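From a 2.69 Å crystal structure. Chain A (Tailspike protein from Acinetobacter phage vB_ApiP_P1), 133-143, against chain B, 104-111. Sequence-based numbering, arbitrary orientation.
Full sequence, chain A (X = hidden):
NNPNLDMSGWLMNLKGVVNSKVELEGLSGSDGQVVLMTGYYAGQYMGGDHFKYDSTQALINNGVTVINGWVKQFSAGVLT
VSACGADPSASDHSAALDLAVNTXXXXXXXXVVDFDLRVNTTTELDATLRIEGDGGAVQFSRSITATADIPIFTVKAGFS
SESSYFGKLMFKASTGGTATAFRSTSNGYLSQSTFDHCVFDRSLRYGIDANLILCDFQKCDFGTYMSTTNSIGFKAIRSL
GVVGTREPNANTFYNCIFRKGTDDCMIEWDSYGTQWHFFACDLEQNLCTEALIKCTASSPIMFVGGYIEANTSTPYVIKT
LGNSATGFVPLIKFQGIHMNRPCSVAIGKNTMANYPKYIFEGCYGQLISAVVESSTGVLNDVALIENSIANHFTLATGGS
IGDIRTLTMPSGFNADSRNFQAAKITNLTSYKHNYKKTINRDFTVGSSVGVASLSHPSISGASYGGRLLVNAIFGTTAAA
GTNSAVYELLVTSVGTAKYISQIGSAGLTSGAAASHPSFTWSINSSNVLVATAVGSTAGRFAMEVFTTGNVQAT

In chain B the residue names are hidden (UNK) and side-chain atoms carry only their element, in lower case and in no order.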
ATOM      1  N   GLY A 133      17.227 -15.404  19.012  1.00 41.25           N
ATOM      2  CA  GLY A 133      18.099 -14.868  20.038  1.00 43.33           C
ATOM      3  C   GLY A 133      17.299 -14.220  21.149  1.00 46.60           C
ATOM      4  O   GLY A 133      16.244 -13.631  20.921  1.00 47.99           O
ATOM      5  N   ASP A 134      17.824 -14.342  22.371  1.00 48.05           N
ATOM      6  CA  ASP A 134      17.160 -13.818  23.560  1.00 50.03           C
ATOM      7  C   ASP A 134      17.834 -12.561  24.102  1.00 43.56           C
ATOM      8  O   ASP A 134      17.661 -12.231  25.279  1.00 45.34           O
ATOM      9  CB  ASP A 134      17.097 -14.889  24.651  1.00 57.39           C
ATOM     10  CG  ASP A 134      18.453 -15.509  24.949  1.00 62.71           C
ATOM     11  OD1 ASP A 134      19.480 -14.966  24.487  1.00 61.39           O
ATOM     12  OD2 ASP A 134      18.492 -16.535  25.660  1.00 64.64           O
ATOM     13  N   GLY A 135      18.595 -11.855  23.271  1.00 45.31           N
ATOM     14  CA  GLY A 135      19.305 -10.672  23.720  1.00 48.07           C
ATOM     15  C   GLY A 135      18.413  -9.472  23.963  1.00 46.30           C
ATOM     16  O   GLY A 135      17.195  -9.609  24.116  1.00 43.97           O
ATOM     17  N   GLY A 136      19.013  -8.286  24.011  1.00 51.75           N
ATOM     18  CA  GLY A 136      18.271  -7.056  24.192  1.00 53.78           C
ATOM     19  C   GLY A 136      17.588  -6.606  22.915  1.00 49.18           C
ATOM     20  O   GLY A 136      17.306  -7.394  22.010  1.00 41.29           O
ATOM     21  N   ALA A 137      17.328  -5.305  22.846  1.00 49.58           N
ATOM     22  CA  ALA A 137      16.631  -4.711  21.715  1.00 50.43           C
ATOM     23  C   ALA A 137      17.613  -4.020  20.778  1.00 53.51           C
ATOM     24  O   ALA A 137      18.535  -3.329  21.223  1.00 57.48           O
ATOM     25  CB  ALA A 137      15.573  -3.714  22.192  1.00 51.69           C
ATOM     26  N   VAL A 138      17.399  -4.214  19.475  1.00 49.58           N
ATOM     27  CA  VAL A 138      18.157  -3.562  18.410  1.00 45.67           C
ATOM     28  C   VAL A 138      19.649  -3.842  18.564  1.00 50.03           C
ATOM     29  O   VAL A 138      20.104  -4.962  18.309  1.00 52.98           O
ATOM     30  CB  VAL A 138      17.862  -2.050  18.363  1.00 43.38           C
ATOM     31  CG1 VAL A 138      18.333  -1.454  17.045  1.00 36.53           C
ATOM     32  CG2 VAL A 138      16.373  -1.803  18.538  1.00 40.74           C
ATOM     33  N   GLN A 139      20.424  -2.837  18.987  1.00 46.23           N
ATOM     34  CA  GLN A 139      21.878  -2.971  18.948  1.00 46.67           C
ATOM     35  C   GLN A 139      22.426  -3.868  20.049  1.00 49.21           C
ATOM     36  O   GLN A 139      23.562  -4.339  19.931  1.00 58.07           O
ATOM     37  CB  GLN A 139      22.556  -1.599  19.025  1.00 40.81           C
ATOM     38  CG  GLN A 139      22.470  -0.912  20.376  1.00 47.43           C
ATOM     39  CD  GLN A 139      21.235  -0.051  20.518  1.00 48.66           C
ATOM     40  OE1 GLN A 139      20.190  -0.342  19.937  1.00 47.94           O
ATOM     41  NE2 GLN A 139      21.351   1.024  21.290  1.00 44.95           N
ATOM     42  N   PHE A 140      21.662  -4.117  21.112  1.00 52.49           N
ATOM     43  CA  PHE A 140      22.074  -5.054  22.149  1.00 50.62           C
ATOM     44  C   PHE A 140      21.401  -6.414  22.004  1.00 45.92           C
ATOM     45  O   PHE A 140      21.307  -7.159  22.985  1.00 51.89           O
ATOM     46  CB  PHE A 140      21.801  -4.474  23.537  1.00 45.90           C
ATOM     47  CG  PHE A 140      22.803  -3.442  23.973  1.00 51.69           C
ATOM     48  CD1 PHE A 140      22.584  -2.680  25.108  1.00 49.82           C
ATOM     49  CD2 PHE A 140      23.967  -3.237  23.250  1.00 52.72           C
ATOM     50  CE1 PHE A 140      23.503  -1.731  25.511  1.00 51.62           C
ATOM     51  CE2 PHE A 140      24.891  -2.290  23.650  1.00 54.46           C
ATOM     52  CZ  PHE A 140      24.658  -1.536  24.782  1.00 51.19           C
ATOM     53  N   SER A 141      20.937  -6.754  20.804  1.00 44.26           N
ATOM     54  CA  SER A 141      20.357  -8.066  20.577  1.00 47.92           C
ATOM     55  C   SER A 141      21.452  -9.133  20.580  1.00 51.65           C
ATOM     56  O   SER A 141      22.650  -8.839  20.527  1.00 52.62           O
ATOM     57  CB  SER A 141      19.582  -8.087  19.260  1.00 51.90           C
ATOM     58  OG  SER A 141      20.419  -7.755  18.167  1.00 57.18           O
ATOM     59  N   ARG A 142      21.021 -10.391  20.646  1.00 49.72           N
ATOM     60  CA  ARG A 142      21.946 -11.516  20.583  1.00 48.57           C
ATOM     61  C   ARG A 142      22.722 -11.484  19.272  1.00 48.55           C
ATOM     62  O   ARG A 142      22.128 -11.525  18.190  1.00 51.51           O
ATOM     63  CB  ARG A 142      21.174 -12.826  20.725  1.00 44.97           C
ATOM     64  CG  ARG A 142      22.034 -14.071  20.674  1.00 41.96           C
ATOM     65  CD  ARG A 142      22.931 -14.188  21.898  1.00 42.08           C
ATOM     66  NE  ARG A 142      22.180 -14.173  23.152  1.00 43.35           N
ATOM     67  CZ  ARG A 142      22.312 -13.242  24.092  1.00 44.74           C
ATOM     68  NH1 ARG A 142      23.177 -12.250  23.930  1.00 53.46           N
ATOM     69  NH2 ARG A 142      21.587 -13.306  25.200  1.00 46.05           N
ATOM     70  N   SER A 143      24.046 -11.406  19.369  1.00 45.10           N
ATOM     71  CA  SER A 143      24.898 -11.146  18.218  1.00 44.81           C
ATOM     72  C   SER A 143      25.742 -12.362  17.859  1.00 39.22           C
ATOM     73  O   SER A 143      26.064 -13.194  18.710  1.00 40.37           O
ATOM     74  CB  SER A 143      25.817  -9.947  18.479  1.00 46.86           C
ATOM     75  OG  SER A 143      26.819 -10.269  19.426  1.00 50.64           O
TER
ATOM     76  N   UNK B 104      17.938  -6.500  33.073  1.00 48.66           N
ATOM     77  CA  UNK B 104      17.834  -7.052  31.726  1.00 47.05           C
ATOM     78  C   UNK B 104      18.640  -6.233  30.723  1.00 48.68           C
ATOM     79  O   UNK B 104      19.267  -6.792  29.817  1.00 50.53           O
ATOM     80  c   UNK B 104      16.368  -7.130  31.303  1.00 44.90           C
ATOM     81  N   UNK B 105      18.637  -4.907  30.870  1.00 46.41           N
ATOM     82  CA  UNK B 105      19.369  -4.066  29.929  1.00 56.74           C
ATOM     83  C   UNK B 105      20.873  -4.153  30.154  1.00 57.51           C
ATOM     84  O   UNK B 105      21.647  -4.196  29.191  1.00 59.56           O
ATOM     85  o   UNK B 105      18.931  -2.193  31.400  1.00 47.57           O
ATOM     86  c   UNK B 105      17.473  -2.485  29.497  1.00 45.31           C
ATOM     87  c   UNK B 105      18.893  -2.617  30.031  1.00 51.74           C
ATOM     88  N   UNK B 106      21.308  -4.175  31.417  1.00 59.14           N
ATOM     89  CA  UNK B 106      22.737  -4.279  31.695  1.00 63.92           C
ATOM     90  C   UNK B 106      23.282  -5.651  31.323  1.00 63.44           C
ATOM     91  O   UNK B 106      24.467  -5.778  30.996  1.00 62.00           O
ATOM     92  o   UNK B 106      22.296  -4.848  34.018  1.00 84.74           O
ATOM     93  c   UNK B 106      23.017  -3.975  33.166  1.00 75.28           C
ATOM     94  N   UNK B 107      22.439  -6.682  31.365  1.00 59.18           N
ATOM     95  CA  UNK B 107      22.847  -8.027  30.986  1.00 56.68           C
ATOM     96  C   UNK B 107      22.621  -8.318  29.509  1.00 53.21           C
ATOM     97  O   UNK B 107      23.036  -9.382  29.035  1.00 52.38           O
ATOM     98  c   UNK B 107      21.779 -10.379  33.937  1.00 50.06           C
ATOM     99  c   UNK B 107      24.088  -9.809  33.165  1.00 55.03           C
ATOM    100  c   UNK B 107      22.641  -9.348  33.231  1.00 50.39           C
ATOM    101  c   UNK B 107      22.094  -9.063  31.830  1.00 56.56           C
ATOM    102  N   UNK B 108      21.977  -7.403  28.782  1.00 49.33           N
ATOM    103  CA  UNK B 108      21.719  -7.539  27.348  1.00 47.08           C
ATOM    104  C   UNK B 108      20.973  -8.840  27.042  1.00 52.78           C
ATOM    105  O   UNK B 108      21.406  -9.671  26.240  1.00 52.12           O
ATOM    106  c   UNK B 108      23.023  -7.437  26.550  1.00 48.03           C
ATOM    107  c   UNK B 108      23.676  -6.067  26.631  1.00 48.79           C
ATOM    108  n   UNK B 108      26.978  -4.661  25.285  1.00 57.08           N
ATOM    109  c   UNK B 108      24.924  -5.989  25.771  1.00 49.84           C
ATOM    110  c   UNK B 108      25.776  -4.789  26.154  1.00 51.02           C
ATOM    111  N   UNK B 109      19.832  -9.003  27.707  1.00 45.65           N
ATOM    112  CA  UNK B 109      18.983 -10.166  27.497  1.00 52.71           C
ATOM    113  C   UNK B 109      17.537  -9.759  27.731  1.00 45.33           C
ATOM    114  O   UNK B 109      17.251  -8.774  28.417  1.00 44.09           O
ATOM    115  n   UNK B 109      19.162 -13.489  30.360  1.00 57.76           N
ATOM    116  c   UNK B 109      19.673 -14.675  30.672  1.00 58.27           C
ATOM    117  n   UNK B 109      19.048 -15.786  30.307  1.00 56.16           N
ATOM    118  c   UNK B 109      19.203 -11.065  29.897  1.00 59.98           C
ATOM    119  c   UNK B 109      19.773 -12.212  30.716  1.00 59.15           C
ATOM    120  c   UNK B 109      19.380 -11.332  28.412  1.00 57.26           C
ATOM    121  n   UNK B 109      20.815 -14.752  31.343  1.00 57.64           N
ATOM    122  N   UNK B 110      16.624 -10.528  27.147  1.00 43.56           N
ATOM    123  CA  UNK B 110      15.215 -10.169  27.194  1.00 45.98           C
ATOM    124  C   UNK B 110      14.658 -10.338  28.603  1.00 46.70           C
ATOM    125  O   UNK B 110      15.136 -11.152  29.396  1.00 47.74           O
ATOM    126  c   UNK B 110      13.058 -14.627  26.070  1.00 54.53           C
ATOM    127  c   UNK B 110      13.408 -13.229  25.588  1.00 49.20           C
ATOM    128  c   UNK B 110      14.408 -11.016  26.210  1.00 47.15           C
ATOM    129  c   UNK B 110      14.245 -12.475  26.610  1.00 46.33           C
ATOM    130  n   UNK B 110      12.155 -15.331  25.118  1.00 58.45           N
ATOM    131  N   UNK B 111      13.638  -9.542  28.910  1.00 47.80           N
ATOM    132  CA  UNK B 111      12.933  -9.606  30.180  1.00 49.13           C
ATOM    133  C   UNK B 111      11.529 -10.143  29.941  1.00 48.24           C
ATOM    134  O   UNK B 111      10.873  -9.775  28.962  1.00 44.26           O
ATOM    135  c   UNK B 111      12.811  -9.005  33.231  1.00 47.01           C
ATOM    136  c   UNK B 111      12.063  -6.687  32.644  1.00 47.74           C
ATOM    137  c   UNK B 111      12.136  -8.134  32.182  1.00 48.46           C
ATOM    138  c   UNK B 111      12.873  -8.228  30.845  1.00 48.15           C
TER

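Position B104 carries one side-chain carbon and no more, which defines alanine; the side chain of Ala B104 makes no contact with the 133-143 stretch. At B105 a carbon bears one oxygen and one carbon, the beta-branched pattern of threonine. The side chain of Thr B105 stays clear of the 133-143 stretch, but its backbone O comes 4.5 Å from Phe A140 CD1. Position B106 has one carbon followed by one oxygen, hence serine; CA-to-CB of Ser B106 points away from the 133-143 stretch. Position B107 has four carbons forked at the second, the pattern of leucine, and Leu B107 makes no contact with the 133-143 stretch.

At B108 four carbons run in a row and end in nitrogen, and the terminal nitrogen of B108 is 3.6 Å from Phe A140 CE2; this is lysine. Chi1 of Lys B108 is m and chi2 to chi4 are t, so the chain is extended and reaches across the phenyl ring: CE sits 3.5 Å from the centroid of the Phe A140 ring and 7° off the normal, a CH-pi contact, while NZ lies 4.0 Å from the centroid and 29° off the normal, a cation-pi contact over the same face. The positive phi of 56° marks the exit from the helix in a Schellman motif, with Arg A142 NH2 3.8 Å from Lys B108 O.

Position B109 has three carbons, a nitrogen, then a carbon carrying two more nitrogens, a guanidinium; its CA-to-CB bond points away overall, although CB of B109 is 3.7 Å from Asp A134 O. This is arginine. At B110 four carbons in a row again end in nitrogen, and the third side-chain carbon of B110 passes 4.2 Å from Asp A134 CB before the end of the chain leads away, giving a second lysine. Position B111 has four carbons forked at the second; this is leucine, and CA-to-CB of Leu B111 points away, without touching the 133-143 stretch.

The contact combines a backbone hydrogen bond with side-chain packing of Lys B108 on Phe A140, the two residues with the largest buried areas. Lys B110 N donates to Asp A134 O at 2.7 Å with an N-H...O angle of 152°, the one hydrogen bond between the stretches. Two CA-H...O contacts accompany it, Arg B109 CA to the same acceptor, Asp A134 O, at 3.3 Å and Gly A135 CA to Lys B108 O at 3.4 Å, where the CA atoms of Gly A135 and Arg B109 approach to 3.8 Å. Within chain A, a salt bridge from Arg A142 NH2 to Asp A134 OD1, 2.8 Å, ties the carboxylate of the acceptor residue to its own chain.

Chain B (104-111) ATSLKRKL
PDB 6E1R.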